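Non-structural protein 3 (Porcine deltacoronavirus, PDB 6LN0) is a multidomain coronavirus replicase protein that combines a macro domain, probably able to bind ADP-ribose, with a zinc-containing papain-like protease that probably cleaves the viral polyprotein. Local coordinates at residues A[51-54]-A[55-59]; A[267-271]-A[272-276]. All coordinates share one frame; numbering follows the deposited sequence.

Contact 1 (A[51-54]-A[55-59]); sequences KLAG and PKYQE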
ATOM      1  N   LYS A  51      29.498  36.004 -25.577  1.00 62.78           N
ATOM      2  CA  LYS A  51      29.354  36.241 -27.010  1.00 66.79           C
ATOM      3  C   LYS A  51      27.900  36.211 -27.450  1.00 65.68           C
ATOM      4  O   LYS A  51      27.588  35.798 -28.575  1.00 73.60           O
ATOM      5  CB  LYS A  51      30.227  35.270 -27.819  1.00 61.48           C
ATOM      6  CG  LYS A  51      29.865  33.811 -27.752  1.00 70.26           C
ATOM      7  CD  LYS A  51      30.297  33.084 -29.023  1.00 69.55           C
ATOM      8  CE  LYS A  51      29.456  33.530 -30.207  1.00 70.12           C
ATOM      9  NZ  LYS A  51      28.006  33.666 -29.861  1.00 69.67           N
ATOM     10  N   LEU A  52      27.013  36.630 -26.567  1.00 64.53           N
ATOM     11  CA  LEU A  52      25.594  36.716 -26.850  1.00 67.45           C
ATOM     12  C   LEU A  52      25.111  38.078 -26.379  1.00 61.18           C
ATOM     13  O   LEU A  52      24.179  38.664 -26.941  1.00 57.38           O
ATOM     14  CB  LEU A  52      24.834  35.595 -26.145  1.00 61.75           C
ATOM     15  CG  LEU A  52      24.075  34.569 -26.987  1.00 67.68           C
ATOM     16  CD1 LEU A  52      23.130  33.760 -26.112  1.00 61.07           C
ATOM     17  CD2 LEU A  52      23.303  35.241 -28.099  1.00 68.00           C
ATOM     18  N   ALA A  53      25.752  38.567 -25.327  1.00 56.69           N
ATOM     19  CA  ALA A  53      25.453  39.859 -24.751  1.00 56.93           C
ATOM     20  C   ALA A  53      26.220  40.978 -25.435  1.00 62.70           C
ATOM     21  O   ALA A  53      25.780  42.133 -25.391  1.00 55.58           O
ATOM     22  CB  ALA A  53      25.779  39.842 -23.257  1.00 52.89           C
ATOM     23  N   GLY A  54      27.358  40.657 -26.047  1.00 64.12           N
ATOM     24  CA  GLY A  54      28.078  41.593 -26.863  1.00 61.97           C
ATOM     25  C   GLY A  54      29.380  42.020 -26.230  1.00 64.85           C
ATOM     26  O   GLY A  54      29.746  41.581 -25.134  1.00 60.82           O
ATOM     27  N   PRO A  55      30.107  42.898 -26.926  1.00 60.95           N
ATOM     28  CA  PRO A  55      31.420  43.327 -26.435  1.00 58.54           C
ATOM     29  C   PRO A  55      31.324  44.397 -25.365  1.00 56.71           C
ATOM     30  O   PRO A  55      32.144  44.423 -24.441  1.00 52.54           O
ATOM     31  CB  PRO A  55      32.117  43.847 -27.698  1.00 59.10           C
ATOM     32  CG  PRO A  55      31.018  44.177 -28.635  1.00 60.67           C
ATOM     33  CD  PRO A  55      29.870  43.280 -28.329  1.00 59.73           C
ATOM     34  N   LYS A  56      30.337  45.290 -25.469  1.00 60.15           N
ATOM     35  CA  LYS A  56      30.133  46.251 -24.388  1.00 62.03           C
ATOM     36  C   LYS A  56      29.788  45.533 -23.084  1.00 57.47           C
ATOM     37  O   LYS A  56      30.172  45.982 -21.995  1.00 58.23           O
ATOM     38  CB  LYS A  56      29.048  47.267 -24.770  1.00 62.44           C
ATOM     39  CG  LYS A  56      29.440  48.230 -25.920  1.00 68.64           C
ATOM     40  CD  LYS A  56      30.211  49.464 -25.405  1.00 73.02           C
ATOM     41  CE  LYS A  56      30.728  50.361 -26.534  1.00 74.89           C
ATOM     42  NZ  LYS A  56      32.220  50.510 -26.511  1.00 72.39           N
ATOM     43  N   TYR A  57      29.105  44.393 -23.173  1.00 55.31           N
ATOM     44  CA  TYR A  57      28.915  43.567 -21.980  1.00 59.19           C
ATOM     45  C   TYR A  57      30.259  43.178 -21.371  1.00 57.89           C
ATOM     46  O   TYR A  57      30.490  43.373 -20.169  1.00 56.04           O
ATOM     47  CB  TYR A  57      28.076  42.335 -22.325  1.00 58.25           C
ATOM     48  CG  TYR A  57      28.167  41.212 -21.320  1.00 61.67           C
ATOM     49  CD1 TYR A  57      27.374  41.207 -20.176  1.00 63.85           C
ATOM     50  CD2 TYR A  57      29.038  40.151 -21.513  1.00 63.17           C
ATOM     51  CE1 TYR A  57      27.465  40.192 -19.256  1.00 57.54           C
ATOM     52  CE2 TYR A  57      29.135  39.128 -20.593  1.00 64.70           C
ATOM     53  CZ  TYR A  57      28.349  39.153 -19.474  1.00 64.22           C
ATOM     54  OH  TYR A  57      28.454  38.131 -18.573  1.00 65.96           O
ATOM     55  N   GLN A  58      31.187  42.680 -22.201  1.00 53.61           N
ATOM     56  CA  GLN A  58      32.475  42.236 -21.672  1.00 52.04           C
ATOM     57  C   GLN A  58      33.295  43.385 -21.091  1.00 58.88           C
ATOM     58  O   GLN A  58      34.037  43.178 -20.112  1.00 57.44           O
ATOM     59  CB  GLN A  58      33.275  41.509 -22.752  1.00 54.99           C
ATOM     60  CG  GLN A  58      34.573  40.897 -22.224  1.00 51.33           C
ATOM     61  CD  GLN A  58      34.335  40.019 -21.016  1.00 63.36           C
ATOM     62  OE1 GLN A  58      33.597  39.027 -21.090  1.00 53.27           O
ATOM     63  NE2 GLN A  58      34.947  40.383 -19.885  1.00 62.48           N
ATOM     64  N   GLU A  59      33.187  44.593 -21.669  1.00 54.74           N
ATOM     65  CA  GLU A  59      33.944  45.728 -21.136  1.00 58.33           C
ATOM     66  C   GLU A  59      33.428  46.137 -19.765  1.00 53.73           C
ATOM     67  O   GLU A  59      34.215  46.465 -18.867  1.00 50.11           O
ATOM     68  CB  GLU A  59      33.886  46.933 -22.091  1.00 58.23           C
ATOM     69  CG  GLU A  59      33.917  46.568 -23.568  1.00 62.98           C
ATOM     70  CD  GLU A  59      33.960  47.772 -24.516  1.00 74.74           C
ATOM     71  OE1 GLU A  59      34.530  47.624 -25.632  1.00 74.09           O
ATOM     72  OE2 GLU A  59      33.411  48.845 -24.169  1.00 77.33           O
TER

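Contact 2 (A[267-271]-A[272-276]); sequences NLFQN and TAYQF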
ATOM      1  N   ASN A 267     -14.086 -29.301  10.798  1.00 45.41           N
ATOM      2  CA  ASN A 267     -14.490 -30.695  10.915  1.00 51.33           C
ATOM      3  C   ASN A 267     -15.990 -30.834  11.154  1.00 47.72           C
ATOM      4  O   ASN A 267     -16.623 -31.716  10.572  1.00 48.42           O
ATOM      5  CB  ASN A 267     -13.682 -31.386  12.007  1.00 51.12           C
ATOM      6  CG  ASN A 267     -12.249 -31.621  11.572  1.00 56.18           C
ATOM      7  OD1 ASN A 267     -11.942 -31.591  10.362  1.00 55.38           O
ATOM      8  ND2 ASN A 267     -11.358 -31.825  12.539  1.00 48.77           N
ATOM      9  N   LEU A 268     -16.579 -29.978  11.993  1.00 46.51           N
ATOM     10  CA  LEU A 268     -18.036 -29.874  12.038  1.00 47.07           C
ATOM     11  C   LEU A 268     -18.605 -29.629  10.645  1.00 46.02           C
ATOM     12  O   LEU A 268     -19.543 -30.309  10.213  1.00 45.39           O
ATOM     13  CB  LEU A 268     -18.454 -28.751  12.983  1.00 42.97           C
ATOM     14  CG  LEU A 268     -19.943 -28.540  13.187  1.00 43.55           C
ATOM     15  CD1 LEU A 268     -20.589 -29.770  13.800  1.00 40.15           C
ATOM     16  CD2 LEU A 268     -20.146 -27.330  14.086  1.00 38.02           C
ATOM     17  N   PHE A 269     -18.030 -28.665   9.916  1.00 44.99           N
ATOM     18  CA  PHE A 269     -18.584 -28.311   8.615  1.00 45.31           C
ATOM     19  C   PHE A 269     -18.574 -29.512   7.683  1.00 46.87           C
ATOM     20  O   PHE A 269     -19.553 -29.767   6.974  1.00 47.20           O
ATOM     21  CB  PHE A 269     -17.821 -27.131   7.981  1.00 42.72           C
ATOM     22  CG  PHE A 269     -18.384 -26.725   6.654  1.00 42.43           C
ATOM     23  CD1 PHE A 269     -17.946 -27.324   5.484  1.00 43.66           C
ATOM     24  CD2 PHE A 269     -19.424 -25.819   6.584  1.00 42.05           C
ATOM     25  CE1 PHE A 269     -18.516 -27.002   4.273  1.00 44.01           C
ATOM     26  CE2 PHE A 269     -20.001 -25.493   5.369  1.00 44.01           C
ATOM     27  CZ  PHE A 269     -19.535 -26.070   4.214  1.00 46.10           C
ATOM     28  N   GLN A 270     -17.478 -30.270   7.683  1.00 48.07           N
ATOM     29  CA  GLN A 270     -17.392 -31.452   6.838  1.00 50.55           C
ATOM     30  C   GLN A 270     -18.495 -32.462   7.136  1.00 53.34           C
ATOM     31  O   GLN A 270     -18.849 -33.244   6.247  1.00 53.33           O
ATOM     32  CB  GLN A 270     -16.013 -32.103   6.995  1.00 48.06           C
ATOM     33  CG  GLN A 270     -14.884 -31.310   6.334  1.00 45.79           C
ATOM     34  CD  GLN A 270     -13.546 -32.012   6.419  1.00 50.67           C
ATOM     35  OE1 GLN A 270     -13.202 -32.818   5.552  1.00 54.16           O
ATOM     36  NE2 GLN A 270     -12.782 -31.719   7.476  1.00 52.95           N
ATOM     37  N   ASN A 271     -19.056 -32.457   8.350  1.00 47.67           N
ATOM     38  CA  ASN A 271     -20.146 -33.361   8.690  1.00 54.64           C
ATOM     39  C   ASN A 271     -21.518 -32.738   8.504  1.00 52.70           C
ATOM     40  O   ASN A 271     -22.491 -33.246   9.067  1.00 52.41           O
ATOM     41  CB  ASN A 271     -19.996 -33.874  10.126  1.00 55.44           C
ATOM     42  CG  ASN A 271     -19.011 -35.027  10.217  1.00 58.88           C
ATOM     43  OD1 ASN A 271     -17.902 -34.867  10.733  1.00 59.49           O
ATOM     44  ND2 ASN A 271     -19.389 -36.176   9.665  1.00 54.53           N
ATOM     45  N   THR A 272     -21.618 -31.649   7.755  1.00 46.67           N
ATOM     46  CA  THR A 272     -22.907 -31.148   7.308  1.00 52.12           C
ATOM     47  C   THR A 272     -23.049 -31.393   5.811  1.00 55.31           C
ATOM     48  O   THR A 272     -22.185 -31.981   5.161  1.00 55.76           O
ATOM     49  CB  THR A 272     -23.075 -29.662   7.600  1.00 48.95           C
ATOM     50  OG1 THR A 272     -22.420 -28.939   6.561  1.00 45.73           O
ATOM     51  CG2 THR A 272     -22.460 -29.305   8.922  1.00 51.76           C
ATOM     52  N   ALA A 273     -24.161 -30.928   5.257  1.00 53.98           N
ATOM     53  CA  ALA A 273     -24.466 -31.172   3.860  1.00 52.93           C
ATOM     54  C   ALA A 273     -24.355 -29.911   3.023  1.00 54.90           C
ATOM     55  O   ALA A 273     -24.803 -29.903   1.873  1.00 57.97           O
ATOM     56  CB  ALA A 273     -25.863 -31.776   3.731  1.00 58.72           C
ATOM     57  N   TYR A 274     -23.764 -28.850   3.566  1.00 55.72           N
ATOM     58  CA  TYR A 274     -23.755 -27.547   2.921  1.00 50.69           C
ATOM     59  C   TYR A 274     -22.733 -27.513   1.791  1.00 50.85           C
ATOM     60  O   TYR A 274     -21.771 -28.280   1.776  1.00 56.86           O
ATOM     61  CB  TYR A 274     -23.434 -26.453   3.940  1.00 49.64           C
ATOM     62  CG  TYR A 274     -24.403 -26.344   5.099  1.00 46.90           C
ATOM     63  CD1 TYR A 274     -25.777 -26.430   4.899  1.00 46.15           C
ATOM     64  CD2 TYR A 274     -23.939 -26.148   6.391  1.00 41.95           C
ATOM     65  CE1 TYR A 274     -26.654 -26.326   5.961  1.00 49.04           C
ATOM     66  CE2 TYR A 274     -24.795 -26.045   7.456  1.00 42.55           C
ATOM     67  CZ  TYR A 274     -26.161 -26.129   7.244  1.00 50.95           C
ATOM     68  OH  TYR A 274     -27.036 -26.016   8.314  1.00 48.72           O
ATOM     69  N   GLN A 275     -22.950 -26.603   0.837  1.00 50.31           N
ATOM     70  CA  GLN A 275     -22.020 -26.388  -0.268  1.00 51.62           C
ATOM     71  C   GLN A 275     -21.616 -24.917  -0.336  1.00 47.72           C
ATOM     72  O   GLN A 275     -22.471 -24.042  -0.486  1.00 48.11           O
ATOM     73  CB  GLN A 275     -22.617 -26.831  -1.610  1.00 56.03           C
ATOM     74  CG  GLN A 275     -21.774 -26.312  -2.787  1.00 62.50           C
ATOM     75  CD  GLN A 275     -22.110 -26.951  -4.120  1.00 72.23           C
ATOM     76  OE1 GLN A 275     -23.247 -27.357  -4.367  1.00 80.92           O
ATOM     77  NE2 GLN A 275     -21.113 -27.030  -5.000  1.00 72.40           N
ATOM     78  N   PHE A 276     -20.317 -24.654  -0.250  1.00 48.69           N
ATOM     79  CA  PHE A 276     -19.793 -23.294  -0.307  1.00 47.25           C
ATOM     80  C   PHE A 276     -20.146 -22.600  -1.625  1.00 46.32           C
ATOM     81  O   PHE A 276     -20.202 -23.221  -2.685  1.00 52.63           O
ATOM     82  CB  PHE A 276     -18.273 -23.322  -0.175  1.00 44.93           C
ATOM     83  CG  PHE A 276     -17.783 -23.608   1.206  1.00 50.07           C
ATOM     84  CD1 PHE A 276     -18.118 -22.776   2.263  1.00 44.88           C
ATOM     85  CD2 PHE A 276     -16.928 -24.689   1.438  1.00 48.40           C
ATOM     86  CE1 PHE A 276     -17.636 -23.030   3.536  1.00 46.85           C
ATOM     87  CE2 PHE A 276     -16.439 -24.954   2.703  1.00 46.33           C
ATOM     88  CZ  PHE A 276     -16.794 -24.127   3.761  1.00 49.75           C
TER

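Contact 1 (A[51-54]-A[55-59])
Ala-53 meets Tyr-57 across the sharp junction where helix 44-53 gives way to helix 55-64, and the contact is chiefly apolar. The methyl of Ala-53 lies over one face of the phenol ring in a CH-pi contact, with CB 3.8 Å from the ring centroid and 29° off the ring normal. It sits nearer the root of the ring than its hydroxyl end, since Ala-53 CB comes within 3.4 Å of Tyr-57 CG. With CG of Tyr-57 anti to the backbone N (chi1 162°), the ring is carried away from the junction and only its near end touches the alanine.

The backbone supplies the polar part. Gly-54 is the first residue past helix 44-53, with positive phi (111°), a backbone conformation that glycine adopts readily, and is also the N-cap of helix 55-64, so a single residue separates the two helices. Its own carbonyl faces the new helix: Gln-58 N gives Gly-54 O a weak hydrogen bond of 3.4 Å, while the same oxygen lies in plane at the edge of the tyrosine ring, 3.4 Å from Tyr-57 CB. Pro-55 follows as the first helical residue, a position where its lack of an N-H costs no helical bond.

On the exposed side, Lys-56 NZ forms a salt bridge of 3.1 Å with Glu-59 OE2, one helical turn on, meeting it on the syn side but tilted out of the carboxylate plane.

Inward, Ala-53 and Tyr-57 both pack on Ile-86 of strand 83-89, and the tyrosine hydroxyl is hydrogen-bonded to His-88 of that strand. Gln-58 bonds Asn-41 in the loop before helix 44-53, whose Ala-50 touches both Tyr-57 and Gln-58. Through Ala-53 and Tyr-57 the adjoining ends of both helices rest on strand 83-89 of the macro-domain sheet.

Contact 2 (A[267-271]-A[272-276])
Phe-269 reaches from the last turn of helix 260-270 into the loop that follows and stacks on Phe-276. From CB, its CG stands anti to the backbone N (chi1 -179°), which brings the ring up against residues 272-276. Along one side, CD1 lies 3.8 Å from Phe-276 CZ and CE1 3.3 Å from Phe-276 CE2. Along the other, CE2 meets Tyr-274 CB at 3.8 Å, oblique to the Phe-269 ring, and lies at the edge of the tyrosine ring. The tip, CZ, lies over the face of the Phe-276 ring. The two rings form an offset stack, with centroids 4.2 Å apart and planes inclined by 13°. Over the opposite face of Phe-269, toward its rim, sits Thr-272 OG1.

That hydroxyl donates to Phe-269 O at 3.0 Å, in the carbonyl plane and on a lone pair; Thr-272 N reaches the same oxygen at 2.9 Å from above that plane. In the papain-like protease fold, Phe-269 also packs on Ile-317 of helix 313-322. Chemically, two donors satisfy the carbonyl at the helix end, and Tyr-274 N bonding Thr-272 OG1 closes an ST turn, consistent with a loop course that brings Phe-276 onto Phe-269.

Contacts 1 and 2 are both local junctions at which a helix ends, but they belong to different domains of the chain. Contact 1 comes first, in the macro domain, where one helix passes directly into the next; contact 2 follows some two hundred residues later in the papain-like protease, where helix 260-270 runs into the loop before helix 278-287. Their centres are 92 Å apart, with about 75 Å between nearest atoms, and they lie on opposite sides of the chain's centre. They share no helix, strand or sheet. This separation reflects an elongated protein whose domains follow one another in series.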